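Side-chain contacts in TSC1 N-terminal domain (Chaetomium thermophilum, PDB 7A0M), which probably binds phosphoinositides of the lysosomal membrane as the N-terminal helical part of TSC1, helping the TSC complex reach lysosomes and regulate mTORC1: residues 78-83 and 114-119; 94-99 and 178-183. All blocks are in the same frame, centred on the assembly; numbering follows the deposited sequence.

The two contacts lie about 12 Å apart, centre to centre, in the N-terminal half of an all-helical, elongated domain. Contact 1 joins helix 69-81 to helix 113-125 at the surface; contact 2 joins helix 89-105 to helix 168-183 in the interior. Their segments alternate along the chain, 78-83, 94-99, 114-119 and 178-183: contact 1 passes over helix 89-105, which contact 2 uses, and contact 2 over helix 113-125, which contact 1 uses, and helix 142-153. They also touch directly: Phe117 stacks on Trp96, and Leu79 packs on Trp95 and Leu99. Each thus joins helices that are not sequence neighbours, one through an arginine, the other through two aromatic rings.

Contact 1 (78-83 and 114-119); sequences VLRQLR and ARSFMD
Arg80 reaches from helix 69-81 to Ser116 and Asp119, one turn apart on helix 113-125, and makes every contact between 78-83 and 114-119. The nearest backbones are well separated, with Arg80 CA and Asp119 CA 8.6 Å apart, and the long side chain spans this gap.

Asp119 CB sits over one face of the guanidinium, displaced toward its rim, 3.6 Å from Arg80 NH2. Lower on the chain, Arg80 CD rests 3.7 Å from the carbonyl oxygen Ser116 O. A bend at chi3 (52°) turns the guanidinium out of the line of the methylenes, bringing this face against the aspartate.

The polar approaches are looser. Ser116 OG lies at the guanidinium edge, near its plane, but 3.5 Å from Arg80 NH1 and without a hydrogen bond to it. Asp119 OD2 is 4.5 Å from Arg80 NH1 and well out of the guanidinium plane, and the planes of the two charged groups are inclined by 48°. Their attraction is therefore probably a general electrostatic one, with no N-H directed at the carboxylate. The firmer ionic partner is Glu123, further along helix 113-125, which takes a salt bridge from Arg80 NH2. An alanine here, lacking the guanidinium, would probably leave Glu123 without its charge partner and uncover Asp119 CB.

This loose polar contact lies at the surface of the helical array. Helix 89-105, which comes between the two helices in sequence, meets both: Leu79 and Phe117 each turn onto it, Phe117 packing on Leu100 and Val103. Farther out, Val78 and Leu82 rest on helix 9-21, and selenomethionine Met118 extends to helix 168-183.

Contact 2 (94-99 and 178-183); sequences QWWDKL and LAFGKK
Trp96 and Phe180 account for the whole meeting of 94-99 with 178-183, and the two rings bury nearly equal areas. Both side chains set out toward the opposite helix and slide past each other in opposite directions. The nearest CA atoms of the two segments, those of Trp96 and Phe180, are 13.3 Å apart, so the aromatic groups alone close the distance.

The arrangement is an offset edge-to-face pair. Phe180 turns its edge toward the face of the six-membered ring of Trp96, with the planes at 71° and the ring centroids 5.8 Å apart. The offset carries Phe180 toward the rim of the indole, where Phe180 CZ lies 4.2 Å above the plane of the Trp96 ring, and the nearest approach is 4.0 Å between Trp96 CZ2 and Phe180 CE2. Trp96 has CG anti to its own backbone nitrogen (chi1 -174°), which extends the indole from helix 89-105 toward helix 168-183.

Other groups complete the surroundings of both rings. Trp96 touches Ile124 and gives its NE1 hydrogen bond to Thr121, both on helix 113-125, a helix that also supplies Leu125 to the packing against Phe180. Trp144 meets both rings, and Phe141 meets Phe180, making an aromatic cluster where several helices converge.

Across this contact the chemistry is wholly apolar and aromatic, with a single offset ring pair and a small shared surface. Cohesion should come mainly from dispersion and the weak electrostatics of ring edge against ring face, while the one polar atom of the buried indole is satisfied by Thr121.

Contact 1 (78-83 and 114-119)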
ATOM      1  N   VAL B  78      36.177 -50.849  -5.340  1.00 92.83           N
ATOM      2  CA  VAL B  78      37.405 -51.166  -4.619  1.00 96.22           C
ATOM      3  C   VAL B  78      38.065 -49.899  -4.098  1.00 82.69           C
ATOM      4  O   VAL B  78      38.564 -49.861  -2.967  1.00 81.94           O
ATOM      5  CB  VAL B  78      38.364 -51.950  -5.530  1.00 98.05           C
ATOM      6  CG1 VAL B  78      39.561 -52.416  -4.743  1.00 99.34           C
ATOM      7  CG2 VAL B  78      37.653 -53.122  -6.158  1.00 99.20           C
ATOM      8  N   LEU B  79      38.083 -48.846  -4.915  1.00 76.06           N
ATOM      9  CA  LEU B  79      38.718 -47.600  -4.507  1.00 77.43           C
ATOM     10  C   LEU B  79      37.975 -46.940  -3.352  1.00 82.55           C
ATOM     11  O   LEU B  79      38.596 -46.271  -2.520  1.00 83.83           O
ATOM     12  CB  LEU B  79      38.820 -46.660  -5.704  1.00 77.29           C
ATOM     13  CG  LEU B  79      39.768 -45.473  -5.579  1.00 78.82           C
ATOM     14  CD1 LEU B  79      41.153 -45.943  -5.168  1.00 81.77           C
ATOM     15  CD2 LEU B  79      39.831 -44.760  -6.911  1.00 81.95           C
ATOM     16  N   ARG B  80      36.652 -47.112  -3.287  1.00 87.97           N
ATOM     17  CA  ARG B  80      35.886 -46.553  -2.177  1.00 84.05           C
ATOM     18  C   ARG B  80      36.251 -47.229  -0.860  1.00 79.76           C
ATOM     19  O   ARG B  80      36.439 -46.554   0.159  1.00 81.63           O
ATOM     20  CB  ARG B  80      34.387 -46.679  -2.457  1.00 77.53           C
ATOM     21  CG  ARG B  80      33.914 -45.827  -3.621  1.00 78.57           C
ATOM     22  CD  ARG B  80      32.465 -46.094  -3.999  1.00 78.56           C
ATOM     23  NE  ARG B  80      31.564 -46.016  -2.854  1.00 81.75           N
ATOM     24  CZ  ARG B  80      30.305 -46.442  -2.870  1.00 83.59           C
ATOM     25  NH1 ARG B  80      29.796 -46.976  -3.973  1.00 83.28           N
ATOM     26  NH2 ARG B  80      29.553 -46.336  -1.783  1.00 86.68           N
ATOM     27  N   GLN B  81      36.351 -48.559  -0.861  1.00 79.95           N
ATOM     28  CA  GLN B  81      36.641 -49.277   0.376  1.00 82.70           C
ATOM     29  C   GLN B  81      38.076 -49.061   0.839  1.00 82.55           C
ATOM     30  O   GLN B  81      38.335 -49.028   2.048  1.00 85.48           O
ATOM     31  CB  GLN B  81      36.374 -50.768   0.188  1.00 87.07           C
ATOM     32  CG  GLN B  81      34.961 -51.105  -0.241  1.00 93.24           C
ATOM     33  CD  GLN B  81      34.763 -52.594  -0.378  1.00 99.17           C
ATOM     34  OE1 GLN B  81      35.457 -53.375   0.270  1.00102.65           O
ATOM     35  NE2 GLN B  81      33.818 -53.000  -1.220  1.00 93.96           N
ATOM     36  N   LEU B  82      39.016 -48.914  -0.092  1.00 83.04           N
ATOM     37  CA  LEU B  82      40.420 -48.724   0.246  1.00 87.96           C
ATOM     38  C   LEU B  82      40.790 -47.261   0.439  1.00 89.34           C
ATOM     39  O   LEU B  82      41.960 -46.963   0.700  1.00 90.04           O
ATOM     40  CB  LEU B  82      41.315 -49.339  -0.836  1.00 89.09           C
ATOM     41  CG  LEU B  82      41.488 -50.858  -0.802  1.00 91.23           C
ATOM     42  CD1 LEU B  82      42.240 -51.338  -2.032  1.00 94.73           C
ATOM     43  CD2 LEU B  82      42.209 -51.280   0.469  1.00 93.44           C
ATOM     44  N   ARG B  83      39.828 -46.352   0.309  1.00 86.03           N
ATOM     45  CA  ARG B  83      40.097 -44.928   0.491  1.00 77.06           C
ATOM     46  C   ARG B  83      40.732 -44.571   1.833  1.00 80.42           C
ATOM     47  O   ARG B  83      41.672 -43.758   1.834  1.00 77.68           O
ATOM     48  CB  ARG B  83      38.796 -44.138   0.295  1.00 75.24           C
ATOM     49  CG  ARG B  83      38.953 -42.638   0.430  1.00 73.98           C
ATOM     50  CD  ARG B  83      37.615 -41.952   0.247  1.00 75.82           C
ATOM     51  NE  ARG B  83      36.662 -42.402   1.258  1.00 77.20           N
ATOM     52  CZ  ARG B  83      36.605 -41.937   2.502  1.00 82.28           C
ATOM     53  NH1 ARG B  83      37.454 -41.002   2.907  1.00 84.29           N
ATOM     54  NH2 ARG B  83      35.702 -42.415   3.346  1.00 82.70           N
ATOM     55  N   ALA B 114      27.633 -44.113 -12.504  1.00 83.88           N
ATOM     56  CA  ALA B 114      27.385 -42.729 -12.115  1.00 78.45           C
ATOM     57  C   ALA B 114      27.070 -42.631 -10.629  1.00 75.52           C
ATOM     58  O   ALA B 114      27.585 -41.754  -9.926  1.00 70.19           O
ATOM     59  CB  ALA B 114      26.247 -42.144 -12.951  1.00 86.47           C
ATOM     60  N   ARG B 115      26.217 -43.531 -10.130  1.00 80.66           N
ATOM     61  CA  ARG B 115      25.861 -43.512  -8.715  1.00 89.46           C
ATOM     62  C   ARG B 115      27.046 -43.899  -7.838  1.00 95.93           C
ATOM     63  O   ARG B 115      27.240 -43.323  -6.761  1.00106.90           O
ATOM     64  CB  ARG B 115      24.677 -44.445  -8.458  1.00 95.33           C
ATOM     65  CG  ARG B 115      23.386 -44.015  -9.139  1.00113.84           C
ATOM     66  CD  ARG B 115      22.252 -44.989  -8.848  1.00120.09           C
ATOM     67  NE  ARG B 115      21.013 -44.591  -9.507  1.00127.25           N
ATOM     68  CZ  ARG B 115      19.888 -45.299  -9.477  1.00133.78           C
ATOM     69  NH1 ARG B 115      19.839 -46.449  -8.819  1.00134.33           N
ATOM     70  NH2 ARG B 115      18.809 -44.855 -10.109  1.00139.04           N
ATOM     71  N   SER B 116      27.849 -44.872  -8.279  1.00 86.88           N
ATOM     72  CA  SER B 116      29.005 -45.288  -7.490  1.00 77.12           C
ATOM     73  C   SER B 116      30.020 -44.161  -7.361  1.00 74.76           C
ATOM     74  O   SER B 116      30.593 -43.950  -6.287  1.00 77.37           O
ATOM     75  CB  SER B 116      29.655 -46.524  -8.112  1.00 74.11           C
ATOM     76  OG  SER B 116      30.761 -46.961  -7.342  1.00 77.29           O
ATOM     77  N   PHE B 117      30.259 -43.426  -8.451  1.00 67.70           N
ATOM     78  CA  PHE B 117      31.186 -42.302  -8.384  1.00 71.05           C
ATOM     79  C   PHE B 117      30.615 -41.162  -7.552  1.00 70.22           C
ATOM     80  O   PHE B 117      31.371 -40.433  -6.900  1.00 61.93           O
ATOM     81  CB  PHE B 117      31.525 -41.814  -9.791  1.00 76.22           C
ATOM     82  CG  PHE B 117      32.539 -40.707  -9.822  1.00 72.46           C
ATOM     83  CD1 PHE B 117      33.887 -40.981  -9.661  1.00 68.91           C
ATOM     84  CD2 PHE B 117      32.144 -39.393 -10.014  1.00 72.19           C
ATOM     85  CE1 PHE B 117      34.823 -39.963  -9.690  1.00 62.93           C
ATOM     86  CE2 PHE B 117      33.076 -38.372 -10.042  1.00 70.11           C
ATOM     87  CZ  PHE B 117      34.417 -38.658  -9.880  1.00 67.98           C
HETATM   88  N   MSE B 118      29.296 -40.995  -7.560  1.00 73.83           N
HETATM   89  CA  MSE B 118      28.651 -39.970  -6.755  1.00 71.43           C
HETATM   90  C   MSE B 118      28.758 -40.313  -5.275  1.00 73.31           C
HETATM   91  O   MSE B 118      29.063 -39.452  -4.449  1.00 77.45           O
HETATM   92  CB  MSE B 118      27.184 -39.808  -7.153  1.00 83.19           C
HETATM   93  CG  MSE B 118      26.501 -38.640  -6.469  1.00 94.57           C
HETATM   94 SE   MSE B 118      27.374 -36.954  -6.903  1.00103.94          SE
HETATM   95  CE  MSE B 118      26.981 -35.975  -5.265  1.00114.23           C
ATOM     96  N   ASP B 119      28.503 -41.580  -4.944  1.00 70.48           N
ATOM     97  CA  ASP B 119      28.658 -42.026  -3.564  1.00 75.77           C
ATOM     98  C   ASP B 119      30.115 -41.950  -3.123  1.00 75.99           C
ATOM     99  O   ASP B 119      30.401 -41.614  -1.969  1.00 73.57           O
ATOM    100  CB  ASP B 119      28.114 -43.445  -3.403  1.00 76.37           C
ATOM    101  CG  ASP B 119      26.606 -43.507  -3.546  1.00 86.82           C
ATOM    102  OD1 ASP B 119      25.927 -42.566  -3.084  1.00 89.68           O
ATOM    103  OD2 ASP B 119      26.099 -44.495  -4.117  1.00 93.76           O
TER

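Contact 2 (94-99 and 178-183)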
ATOM      1  N   GLN B  94      43.749 -37.324  -6.436  1.00 78.45           N
ATOM      2  CA  GLN B  94      44.388 -37.819  -7.651  1.00 77.01           C
ATOM      3  C   GLN B  94      43.575 -38.933  -8.296  1.00 69.61           C
ATOM      4  O   GLN B  94      43.484 -39.012  -9.526  1.00 63.55           O
ATOM      5  CB  GLN B  94      45.796 -38.308  -7.321  1.00 79.58           C
ATOM      6  CG  GLN B  94      46.778 -37.196  -7.017  1.00 81.27           C
ATOM      7  CD  GLN B  94      48.073 -37.715  -6.424  1.00 84.50           C
ATOM      8  OE1 GLN B  94      48.409 -38.891  -6.563  1.00 86.89           O
ATOM      9  NE2 GLN B  94      48.794 -36.840  -5.732  1.00 93.49           N
ATOM     10  N   TRP B  95      42.969 -39.798  -7.484  1.00 62.93           N
ATOM     11  CA  TRP B  95      42.153 -40.870  -8.038  1.00 63.21           C
ATOM     12  C   TRP B  95      40.805 -40.337  -8.509  1.00 64.45           C
ATOM     13  O   TRP B  95      40.329 -40.710  -9.586  1.00 67.93           O
ATOM     14  CB  TRP B  95      41.975 -41.979  -7.005  1.00 59.71           C
ATOM     15  CG  TRP B  95      43.140 -42.918  -6.955  1.00 63.60           C
ATOM     16  CD1 TRP B  95      44.065 -43.022  -5.957  1.00 66.05           C
ATOM     17  CD2 TRP B  95      43.529 -43.861  -7.961  1.00 66.03           C
ATOM     18  NE1 TRP B  95      44.992 -43.985  -6.268  1.00 70.72           N
ATOM     19  CE2 TRP B  95      44.687 -44.514  -7.495  1.00 71.71           C
ATOM     20  CE3 TRP B  95      43.005 -44.222  -9.206  1.00 65.66           C
ATOM     21  CZ2 TRP B  95      45.331 -45.506  -8.230  1.00 73.52           C
ATOM     22  CZ3 TRP B  95      43.645 -45.208  -9.933  1.00 69.27           C
ATOM     23  CH2 TRP B  95      44.795 -45.839  -9.443  1.00 73.19           C
ATOM     24  N   TRP B  96      40.177 -39.476  -7.705  1.00 63.40           N
ATOM     25  CA  TRP B  96      38.941 -38.822  -8.125  1.00 65.47           C
ATOM     26  C   TRP B  96      39.159 -38.020  -9.403  1.00 67.66           C
ATOM     27  O   TRP B  96      38.342 -38.076 -10.330  1.00 62.59           O
ATOM     28  CB  TRP B  96      38.416 -37.950  -6.983  1.00 72.20           C
ATOM     29  CG  TRP B  96      37.069 -37.333  -7.220  1.00 68.23           C
ATOM     30  CD1 TRP B  96      35.870 -37.774  -6.735  1.00 64.60           C
ATOM     31  CD2 TRP B  96      36.790 -36.114  -7.921  1.00 70.04           C
ATOM     32  NE1 TRP B  96      34.858 -36.934  -7.134  1.00 66.42           N
ATOM     33  CE2 TRP B  96      35.397 -35.903  -7.858  1.00 67.49           C
ATOM     34  CE3 TRP B  96      37.581 -35.190  -8.612  1.00 67.48           C
ATOM     35  CZ2 TRP B  96      34.780 -34.809  -8.460  1.00 60.76           C
ATOM     36  CZ3 TRP B  96      36.965 -34.104  -9.209  1.00 66.80           C
ATOM     37  CH2 TRP B  96      35.579 -33.923  -9.128  1.00 64.68           C
ATOM     38  N   ASP B  97      40.259 -37.266  -9.466  1.00 75.26           N
ATOM     39  CA  ASP B  97      40.595 -36.527 -10.679  1.00 75.57           C
ATOM     40  C   ASP B  97      40.835 -37.472 -11.850  1.00 64.70           C
ATOM     41  O   ASP B  97      40.457 -37.175 -12.990  1.00 61.93           O
ATOM     42  CB  ASP B  97      41.841 -35.672 -10.426  1.00 78.93           C
ATOM     43  CG  ASP B  97      42.065 -34.616 -11.492  1.00 80.08           C
ATOM     44  OD1 ASP B  97      41.295 -34.570 -12.470  1.00 85.87           O
ATOM     45  OD2 ASP B  97      43.031 -33.834 -11.356  1.00 85.94           O
ATOM     46  N   LYS B  98      41.458 -38.619 -11.583  1.00 59.09           N
ATOM     47  CA  LYS B  98      41.779 -39.570 -12.641  1.00 66.17           C
ATOM     48  C   LYS B  98      40.538 -40.275 -13.179  1.00 70.13           C
ATOM     49  O   LYS B  98      40.482 -40.602 -14.370  1.00 76.50           O
ATOM     50  CB  LYS B  98      42.808 -40.566 -12.110  1.00 64.42           C
ATOM     51  CG  LYS B  98      43.371 -41.551 -13.101  1.00 67.91           C
ATOM     52  CD  LYS B  98      44.378 -42.430 -12.380  1.00 75.99           C
ATOM     53  CE  LYS B  98      45.101 -43.357 -13.326  1.00 87.60           C
ATOM     54  NZ  LYS B  98      45.858 -42.627 -14.379  1.00 96.60           N
ATOM     55  N   LEU B  99      39.538 -40.514 -12.330  1.00 66.75           N
ATOM     56  CA  LEU B  99      38.344 -41.250 -12.728  1.00 62.46           C
ATOM     57  C   LEU B  99      37.202 -40.361 -13.208  1.00 64.38           C
ATOM     58  O   LEU B  99      36.196 -40.894 -13.690  1.00 62.78           O
ATOM     59  CB  LEU B  99      37.837 -42.109 -11.563  1.00 58.62           C
ATOM     60  CG  LEU B  99      38.800 -43.132 -10.961  1.00 67.69           C
ATOM     61  CD1 LEU B  99      38.066 -44.058 -10.006  1.00 71.19           C
ATOM     62  CD2 LEU B  99      39.510 -43.917 -12.042  1.00 63.98           C
ATOM     63  N   LEU B 178      26.782 -29.183  -6.421  1.00 60.98           N
ATOM     64  CA  LEU B 178      25.961 -28.784  -5.283  1.00 61.93           C
ATOM     65  C   LEU B 178      26.482 -29.393  -3.986  1.00 49.16           C
ATOM     66  O   LEU B 178      26.443 -28.749  -2.931  1.00 54.53           O
ATOM     67  CB  LEU B 178      24.507 -29.181  -5.524  1.00 73.32           C
ATOM     68  CG  LEU B 178      23.763 -28.336  -6.561  1.00 72.13           C
ATOM     69  CD1 LEU B 178      22.292 -28.717  -6.619  1.00 67.57           C
ATOM     70  CD2 LEU B 178      23.927 -26.853  -6.268  1.00 69.21           C
ATOM     71  N   ALA B 179      26.971 -30.634  -4.042  1.00 58.23           N
ATOM     72  CA  ALA B 179      27.528 -31.265  -2.849  1.00 61.61           C
ATOM     73  C   ALA B 179      28.806 -30.566  -2.405  1.00 61.44           C
ATOM     74  O   ALA B 179      28.992 -30.286  -1.215  1.00 63.24           O
ATOM     75  CB  ALA B 179      27.785 -32.749  -3.108  1.00 66.95           C
ATOM     76  N   PHE B 180      29.706 -30.283  -3.351  1.00 64.46           N
ATOM     77  CA  PHE B 180      30.909 -29.524  -3.020  1.00 67.32           C
ATOM     78  C   PHE B 180      30.560 -28.111  -2.574  1.00 66.58           C
ATOM     79  O   PHE B 180      31.213 -27.552  -1.684  1.00 61.48           O
ATOM     80  CB  PHE B 180      31.859 -29.492  -4.217  1.00 67.00           C
ATOM     81  CG  PHE B 180      32.725 -30.712  -4.338  1.00 71.86           C
ATOM     82  CD1 PHE B 180      33.889 -30.827  -3.597  1.00 74.65           C
ATOM     83  CD2 PHE B 180      32.379 -31.741  -5.196  1.00 74.85           C
ATOM     84  CE1 PHE B 180      34.687 -31.948  -3.709  1.00 72.53           C
ATOM     85  CE2 PHE B 180      33.173 -32.861  -5.311  1.00 78.92           C
ATOM     86  CZ  PHE B 180      34.326 -32.967  -4.567  1.00 78.51           C
ATOM     87  N   GLY B 181      29.534 -27.515  -3.183  1.00 67.95           N
ATOM     88  CA  GLY B 181      29.136 -26.174  -2.791  1.00 57.38           C
ATOM     89  C   GLY B 181      28.499 -26.136  -1.416  1.00 59.03           C
ATOM     90  O   GLY B 181      28.671 -25.170  -0.669  1.00 61.68           O
ATOM     91  N   LYS B 182      27.746 -27.182  -1.066  1.00 59.72           N
ATOM     92  CA  LYS B 182      27.172 -27.257   0.274  1.00 62.50           C
ATOM     93  C   LYS B 182      28.255 -27.381   1.338  1.00 65.00           C
ATOM     94  O   LYS B 182      28.101 -26.857   2.447  1.00 71.23           O
ATOM     95  CB  LYS B 182      26.202 -28.436   0.362  1.00 66.65           C
ATOM     96  CG  LYS B 182      25.433 -28.511   1.672  1.00 69.89           C
ATOM     97  CD  LYS B 182      24.570 -29.761   1.735  1.00 83.23           C
ATOM     98  CE  LYS B 182      23.575 -29.687   2.883  1.00 95.97           C
ATOM     99  NZ  LYS B 182      22.458 -30.654   2.711  1.00 96.92           N
ATOM    100  N   LYS B 183      29.356 -28.062   1.016  1.00 72.09           N
ATOM    101  CA  LYS B 183      30.440 -28.233   1.977  1.00 71.52           C
ATOM    102  C   LYS B 183      31.306 -26.981   2.071  1.00 69.33           C
ATOM    103  O   LYS B 183      31.749 -26.611   3.164  1.00 65.59           O
ATOM    104  CB  LYS B 183      31.287 -29.447   1.594  1.00 73.68           C
ATOM    105  CG  LYS B 183      32.214 -29.932   2.693  1.00 85.02           C
ATOM    106  CD  LYS B 183      31.426 -30.665   3.770  1.00 88.62           C
ATOM    107  CE  LYS B 183      32.288 -30.966   4.987  1.00 89.26           C
ATOM    108  NZ  LYS B 183      33.475 -31.794   4.636  1.00 90.43           N
TER